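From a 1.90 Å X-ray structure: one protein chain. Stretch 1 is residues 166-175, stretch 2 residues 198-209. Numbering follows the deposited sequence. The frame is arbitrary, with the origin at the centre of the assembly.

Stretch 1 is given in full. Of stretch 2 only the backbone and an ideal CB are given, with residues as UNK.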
ATOM      1  N   LEU A 166      -8.468 -46.259 -16.081  1.00 47.50           N
ATOM      2  CA  LEU A 166      -8.859 -44.859 -16.128  1.00 47.06           C
ATOM      3  C   LEU A 166      -8.704 -44.344 -17.556  1.00 47.07           C
ATOM      4  O   LEU A 166      -9.425 -43.442 -17.980  1.00 47.22           O
ATOM      5  CB  LEU A 166      -7.991 -44.050 -15.158  1.00 47.52           C
ATOM      6  CG  LEU A 166      -8.342 -42.584 -14.884  1.00 47.88           C
ATOM      7  CD1 LEU A 166      -7.670 -42.138 -13.596  1.00 48.14           C
ATOM      8  CD2 LEU A 166      -7.908 -41.713 -16.053  1.00 48.53           C
HETATM    9  N   MSE A 167      -7.770 -44.935 -18.297  1.00 47.02           N
HETATM   10  CA  MSE A 167      -7.522 -44.542 -19.681  1.00 47.71           C
HETATM   11  C   MSE A 167      -8.662 -44.922 -20.621  1.00 47.27           C
HETATM   12  O   MSE A 167      -9.027 -44.143 -21.505  1.00 47.03           O
HETATM   13  CB  MSE A 167      -6.215 -45.162 -20.176  1.00 49.29           C
HETATM   14  CG  MSE A 167      -4.980 -44.470 -19.630  1.00 50.35           C
HETATM   15 SE   MSE A 167      -3.360 -45.436 -20.001  1.00 65.71          SE
HETATM   16  CE  MSE A 167      -3.019 -44.839 -21.794  1.00 50.07           C
ATOM     17  N   VAL A 168      -9.219 -46.116 -20.440  1.00 47.54           N
ATOM     18  CA  VAL A 168     -10.325 -46.564 -21.280  1.00 46.89           C
ATOM     19  C   VAL A 168     -11.626 -45.910 -20.812  1.00 46.60           C
ATOM     20  O   VAL A 168     -12.537 -45.682 -21.610  1.00 46.52           O
ATOM     21  CB  VAL A 168     -10.475 -48.116 -21.261  1.00 47.26           C
ATOM     22  CG1 VAL A 168      -9.243 -48.765 -21.877  1.00 45.55           C
ATOM     23  CG2 VAL A 168     -10.676 -48.614 -19.841  1.00 46.20           C
ATOM     24  N   ASN A 169     -11.704 -45.606 -19.519  1.00 46.09           N
ATOM     25  CA  ASN A 169     -12.880 -44.952 -18.943  1.00 46.07           C
ATOM     26  C   ASN A 169     -12.961 -43.511 -19.458  1.00 45.96           C
ATOM     27  O   ASN A 169     -14.028 -43.031 -19.848  1.00 44.73           O
ATOM     28  CB  ASN A 169     -12.785 -44.940 -17.413  1.00 47.01           C
ATOM     29  CG  ASN A 169     -13.153 -46.276 -16.788  1.00 48.80           C
ATOM     30  OD1 ASN A 169     -12.879 -47.338 -17.348  1.00 50.26           O
ATOM     31  ND2 ASN A 169     -13.766 -46.227 -15.611  1.00 49.09           N
ATOM     32  N   ALA A 170     -11.821 -42.829 -19.450  1.00 45.06           N
ATOM     33  CA  ALA A 170     -11.748 -41.453 -19.915  1.00 44.61           C
ATOM     34  C   ALA A 170     -12.113 -41.395 -21.392  1.00 44.25           C
ATOM     35  O   ALA A 170     -12.958 -40.601 -21.800  1.00 42.91           O
ATOM     36  CB  ALA A 170     -10.346 -40.901 -19.697  1.00 43.67           C
ATOM     37  N   SER A 171     -11.470 -42.239 -22.193  1.00 44.57           N
ATOM     38  CA  SER A 171     -11.743 -42.279 -23.622  1.00 44.83           C
ATOM     39  C   SER A 171     -13.231 -42.534 -23.860  1.00 44.45           C
ATOM     40  O   SER A 171     -13.808 -42.042 -24.832  1.00 44.46           O
ATOM     41  CB  SER A 171     -10.895 -43.368 -24.292  1.00 46.29           C
ATOM     42  OG  SER A 171     -11.021 -44.607 -23.615  1.00 49.57           O
ATOM     43  N   ALA A 172     -13.850 -43.293 -22.960  1.00 44.61           N
ATOM     44  CA  ALA A 172     -15.276 -43.599 -23.063  1.00 44.57           C
ATOM     45  C   ALA A 172     -16.095 -42.342 -22.787  1.00 44.64           C
ATOM     46  O   ALA A 172     -17.069 -42.055 -23.486  1.00 44.12           O
ATOM     47  CB  ALA A 172     -15.651 -44.693 -22.068  1.00 44.03           C
ATOM     48  N   SER A 173     -15.699 -41.596 -21.760  1.00 43.52           N
ATOM     49  CA  SER A 173     -16.398 -40.369 -21.403  1.00 42.52           C
ATOM     50  C   SER A 173     -16.322 -39.371 -22.546  1.00 41.73           C
ATOM     51  O   SER A 173     -17.259 -38.617 -22.790  1.00 42.32           O
ATOM     52  CB  SER A 173     -15.790 -39.760 -20.139  1.00 42.29           C
ATOM     53  OG  SER A 173     -16.014 -40.600 -19.019  1.00 43.32           O
ATOM     54  N   ILE A 174     -15.202 -39.374 -23.257  1.00 41.32           N
ATOM     55  CA  ILE A 174     -15.028 -38.460 -24.372  1.00 41.70           C
ATOM     56  C   ILE A 174     -15.958 -38.832 -25.524  1.00 43.08           C
ATOM     57  O   ILE A 174     -16.539 -37.956 -26.168  1.00 42.03           O
ATOM     58  CB  ILE A 174     -13.568 -38.466 -24.869  1.00 41.36           C
ATOM     59  CG1 ILE A 174     -12.640 -37.987 -23.749  1.00 40.92           C
ATOM     60  CG2 ILE A 174     -13.424 -37.571 -26.084  1.00 41.66           C
ATOM     61  CD1 ILE A 174     -12.948 -36.585 -23.252  1.00 41.64           C
ATOM     62  N   GLU A 175     -16.110 -40.131 -25.776  1.00 44.62           N
ATOM     63  CA  GLU A 175     -16.972 -40.586 -26.861  1.00 45.77           C
ATOM     64  C   GLU A 175     -18.444 -40.330 -26.550  1.00 45.52           C
ATOM     65  O   GLU A 175     -19.272 -40.256 -27.460  1.00 46.45           O
ATOM     66  CB  GLU A 175     -16.741 -42.077 -27.156  1.00 48.05           C
ATOM     67  CG  GLU A 175     -17.249 -43.043 -26.095  1.00 51.49           C
ATOM     68  CD  GLU A 175     -16.851 -44.485 -26.385  1.00 54.48           C
ATOM     69  OE1 GLU A 175     -15.633 -44.764 -26.438  1.00 55.23           O
ATOM     70  OE2 GLU A 175     -17.752 -45.337 -26.558  1.00 54.74           O
ATOM     71  N   UNK A 198       0.856 -38.263 -17.569  1.00 40.00           N
ATOM     72  CA  UNK A 198       1.558 -38.397 -18.842  1.00 40.71           C
ATOM     73  C   UNK A 198       0.878 -39.494 -19.652  1.00 40.94           C
ATOM     74  O   UNK A 198       0.664 -39.350 -20.858  1.00 41.13           O
ATOM     75  CB  UNK A 198       3.041 -38.709 -18.630  1.00 40.71           C
ATOM     76  N   UNK A 199       0.532 -40.581 -18.967  1.00 40.88           N
ATOM     77  CA  UNK A 199      -0.124 -41.728 -19.589  1.00 41.83           C
ATOM     78  C   UNK A 199      -1.495 -41.360 -20.143  1.00 42.32           C
ATOM     79  O   UNK A 199      -1.863 -41.779 -21.242  1.00 42.84           O
ATOM     80  CB  UNK A 199      -0.260 -42.870 -18.580  1.00 41.83           C
ATOM     81  N   UNK A 200      -2.255 -40.582 -19.375  1.00 42.25           N
ATOM     82  CA  UNK A 200      -3.582 -40.158 -19.800  1.00 41.26           C
ATOM     83  C   UNK A 200      -3.468 -39.225 -21.000  1.00 41.16           C
ATOM     84  O   UNK A 200      -4.194 -39.373 -21.988  1.00 40.56           O
ATOM     85  CB  UNK A 200      -4.326 -39.471 -18.653  1.00 41.26           C
ATOM     86  N   UNK A 201      -2.550 -38.268 -20.918  1.00 40.74           N
ATOM     87  CA  UNK A 201      -2.349 -37.318 -22.004  1.00 42.23           C
ATOM     88  C   UNK A 201      -1.966 -38.005 -23.312  1.00 43.59           C
ATOM     89  O   UNK A 201      -2.469 -37.643 -24.377  1.00 43.14           O
ATOM     90  CB  UNK A 201      -1.270 -36.305 -21.616  1.00 42.23           C
ATOM     91  N   UNK A 202      -1.080 -38.995 -23.239  1.00 44.99           N
ATOM     92  CA  UNK A 202      -0.656 -39.696 -24.448  1.00 46.24           C
ATOM     93  C   UNK A 202      -1.798 -40.507 -25.046  1.00 46.41           C
ATOM     94  O   UNK A 202      -1.902 -40.638 -26.265  1.00 46.21           O
ATOM     95  CB  UNK A 202       0.532 -40.610 -24.144  1.00 46.24           C
ATOM     96  N   UNK A 203      -2.657 -41.043 -24.185  1.00 46.81           N
ATOM     97  CA  UNK A 203      -3.789 -41.848 -24.631  1.00 47.61           C
ATOM     98  C   UNK A 203      -4.892 -41.032 -25.306  1.00 47.45           C
ATOM     99  O   UNK A 203      -5.302 -41.336 -26.427  1.00 46.91           O
ATOM    100  CB  UNK A 203      -4.377 -42.604 -23.438  1.00 47.61           C
ATOM    101  N   UNK A 204      -5.370 -39.996 -24.621  1.00 46.87           N
ATOM    102  CA  UNK A 204      -6.441 -39.159 -25.152  1.00 46.04           C
ATOM    103  C   UNK A 204      -5.994 -38.194 -26.239  1.00 45.75           C
ATOM    104  O   UNK A 204      -6.753 -37.895 -27.162  1.00 45.79           O
ATOM    105  CB  UNK A 204      -7.079 -38.364 -24.011  1.00 46.04           C
ATOM    106  N   UNK A 205      -4.766 -37.700 -26.129  1.00 45.47           N
ATOM    107  CA  UNK A 205      -4.264 -36.766 -27.120  1.00 45.30           C
ATOM    108  C   UNK A 205      -4.228 -35.343 -26.593  1.00 45.09           C
ATOM    109  O   UNK A 205      -4.869 -35.026 -25.593  1.00 44.41           O
ATOM    110  CB  UNK A 205      -5.121 -36.831 -28.386  1.00 45.30           C
ATOM    111  N   UNK A 206      -3.482 -34.485 -27.278  1.00 45.34           N
ATOM    112  CA  UNK A 206      -3.336 -33.087 -26.885  1.00 45.44           C
ATOM    113  C   UNK A 206      -4.597 -32.249 -27.090  1.00 44.23           C
ATOM    114  O   UNK A 206      -4.675 -31.117 -26.615  1.00 44.90           O
ATOM    115  CB  UNK A 206      -2.183 -32.458 -27.670  1.00 45.44           C
ATOM    116  N   UNK A 207      -5.581 -32.803 -27.793  1.00 42.11           N
ATOM    117  CA  UNK A 207      -6.824 -32.087 -28.063  1.00 40.51           C
ATOM    118  C   UNK A 207      -7.883 -32.232 -26.966  1.00 38.78           C
ATOM    119  O   UNK A 207      -8.905 -31.552 -26.998  1.00 39.09           O
ATOM    120  CB  UNK A 207      -7.407 -32.576 -29.390  1.00 40.51           C
ATOM    121  N   UNK A 208      -7.648 -33.116 -26.004  1.00 35.75           N
ATOM    122  CA  UNK A 208      -8.604 -33.315 -24.921  1.00 34.05           C
ATOM    123  C   UNK A 208      -8.178 -32.517 -23.691  1.00 32.08           C
ATOM    124  O   UNK A 208      -7.118 -32.767 -23.118  1.00 32.30           O
ATOM    125  CB  UNK A 208      -8.730 -34.801 -24.579  1.00 34.05           C
ATOM    126  N   UNK A 209      -8.993 -31.530 -23.279  1.00 29.69           N
ATOM    127  CA  UNK A 209      -8.655 -30.717 -22.106  1.00 26.98           C
ATOM    128  C   UNK A 209      -8.434 -31.585 -20.875  1.00 26.62           C
ATOM    129  O   UNK A 209      -9.212 -32.504 -20.606  1.00 25.05           O
ATOM    130  CB  UNK A 209      -9.759 -29.694 -21.830  1.00 26.98           C
TER

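Stretch 1 is a helix, and stretch 2 opens with another that crosses it at 44°, their axes 9.9 Å apart at closest approach. At position 198 the ideal CB has nothing of stretch 1 within 5.5 Å, so this contact leaves the choice wide; the residue is T198.

Position 199 points toward stretch 1, and its ideal CB already lies 4.3 Å from SE of M167. A small apolar side chain would suit a place beside that long, flexible chain. The residue is A199, whose CB keeps the 4.3 Å contact with SE of M167, while the terminal CE of M167 comes within 3.3 Å of the backbone O of A199.

At position 200 CA-to-CB runs sideways, with the ideal CB 5.0 Å from CD2 of L166 and 5.1 Å from CG of M167. The neighbours are apolar and there is room for a little more than a methyl, so valine, isoleucine or leucine could all serve. V200 is found, and its CG2 packs 3.9 Å from CD2 of L166.

Positions 201 and 202 have no atom of stretch 1 near their ideal CB, and many helix-compatible residues would do. They are R201, out of reach, and K202, whose fully extended chain leads away from stretch 1.

Position 203 points toward stretch 1, its ideal CB a tight 3.1 Å from CE of M167. Beyond lie the carbonyl O of M167 and the hydroxyl of S171, so a side chain that can leave past the methyl and present a flat or polar end is favoured: histidine, asparagine or glutamine are plausible. The residue is H203. With chi1 at t, its ring brings CD2 to 3.0 Å from O of M167, which lies near the ring plane at its edge, as does OG of S171, 3.8 Å from NE2. No hydrogen bond joins the two stretches here. SE of M167 sits obliquely 5.2 Å from the ring centroid, a sulfur-aromatic type of contact made by selenium.

Position 204 also points toward stretch 1, but its ideal CB touches nothing within 5.5 Å. The space ahead is bordered by A170, S171 and I174, and the small side chains of the first two leave room for a long apolar residue such as leucine or methionine. L204 fills it: CD1 lies 3.9 Å from CB of A170, and CD2 reaches 3.6 Å from the backbone N of S171.

Position 205 leaves the helix with phi 105° and psi 163°. A CB would jam against the preceding carbonyl O, so glycine is called for, and G205 is present. It begins a type I turn whose middle positions, 206 and 207, lie beyond the contact and tolerate many residues; they are D206 and A207.

Position 208 points back toward stretch 1, its ideal CB 4.8 Å from CD1 of I174. A branched apolar residue would suit, and V208 sets CG1 3.6 Å from that CD1 of I174. Position 209, with phi -56°, accommodates proline among others; P209 makes no contact.

Stretch 2, residues 198-209: TAVRKHLGDAVP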
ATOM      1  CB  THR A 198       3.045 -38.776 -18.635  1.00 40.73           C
ATOM      2  OG1 THR A 198       3.701 -37.748 -17.885  1.00 41.35           O
ATOM      3  CG2 THR A 198       3.750 -38.936 -19.980  1.00 40.66           C
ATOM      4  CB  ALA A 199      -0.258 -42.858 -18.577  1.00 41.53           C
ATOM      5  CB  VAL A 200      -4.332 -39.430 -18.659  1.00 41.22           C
ATOM      6  CG1 VAL A 200      -5.670 -38.908 -19.158  1.00 40.60           C
ATOM      7  CG2 VAL A 200      -4.548 -40.381 -17.497  1.00 40.00           C
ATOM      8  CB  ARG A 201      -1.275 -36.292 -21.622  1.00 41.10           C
ATOM      9  CG  ARG A 201      -0.738 -35.469 -22.792  1.00 41.94           C
ATOM     10  CD  ARG A 201      -1.844 -34.767 -23.575  1.00 42.92           C
ATOM     11  NE  ARG A 201      -2.552 -33.757 -22.790  1.00 43.18           N
ATOM     12  CZ  ARG A 201      -2.026 -32.600 -22.402  1.00 44.14           C
ATOM     13  NH1 ARG A 201      -0.774 -32.296 -22.724  1.00 43.30           N
ATOM     14  NH2 ARG A 201      -2.757 -31.740 -21.701  1.00 42.64           N
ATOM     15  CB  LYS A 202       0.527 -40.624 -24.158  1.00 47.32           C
ATOM     16  CG  LYS A 202       1.064 -41.305 -25.415  1.00 48.59           C
ATOM     17  CD  LYS A 202       2.242 -42.225 -25.129  1.00 49.84           C
ATOM     18  CE  LYS A 202       2.722 -42.900 -26.411  1.00 50.00           C
ATOM     19  NZ  LYS A 202       3.854 -43.846 -26.177  1.00 51.13           N
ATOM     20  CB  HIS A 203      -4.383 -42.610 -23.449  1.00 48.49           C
ATOM     21  CG  HIS A 203      -5.462 -43.574 -23.831  1.00 50.29           C
ATOM     22  ND1 HIS A 203      -5.270 -44.579 -24.756  1.00 50.71           N
ATOM     23  CD2 HIS A 203      -6.741 -43.698 -23.403  1.00 50.72           C
ATOM     24  CE1 HIS A 203      -6.383 -45.280 -24.879  1.00 51.07           C
ATOM     25  NE2 HIS A 203      -7.291 -44.767 -24.069  1.00 50.86           N
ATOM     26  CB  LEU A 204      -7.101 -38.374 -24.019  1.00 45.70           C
ATOM     27  CG  LEU A 204      -7.723 -39.223 -22.908  1.00 46.05           C
ATOM     28  CD1 LEU A 204      -8.321 -38.315 -21.848  1.00 46.25           C
ATOM     29  CD2 LEU A 204      -8.787 -40.140 -23.495  1.00 44.93           C
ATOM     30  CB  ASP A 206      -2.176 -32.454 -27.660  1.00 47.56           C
ATOM     31  CG  ASP A 206      -0.839 -33.080 -27.319  1.00 50.14           C
ATOM     32  OD1 ASP A 206      -0.744 -34.328 -27.330  1.00 51.91           O
ATOM     33  OD2 ASP A 206       0.120 -32.326 -27.046  1.00 51.71           O
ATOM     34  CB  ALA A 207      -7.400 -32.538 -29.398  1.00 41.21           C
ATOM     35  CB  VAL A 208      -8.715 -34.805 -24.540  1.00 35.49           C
ATOM     36  CG1 VAL A 208      -9.775 -34.996 -23.462  1.00 34.45           C
ATOM     37  CG2 VAL A 208      -9.061 -35.625 -25.769  1.00 36.45           C
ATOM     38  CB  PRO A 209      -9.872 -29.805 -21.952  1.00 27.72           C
ATOM     39  CG  PRO A 209     -10.353 -29.645 -23.380  1.00 27.69           C
ATOM     40  CD  PRO A 209     -10.249 -31.066 -23.897  1.00 27.90           C
TER
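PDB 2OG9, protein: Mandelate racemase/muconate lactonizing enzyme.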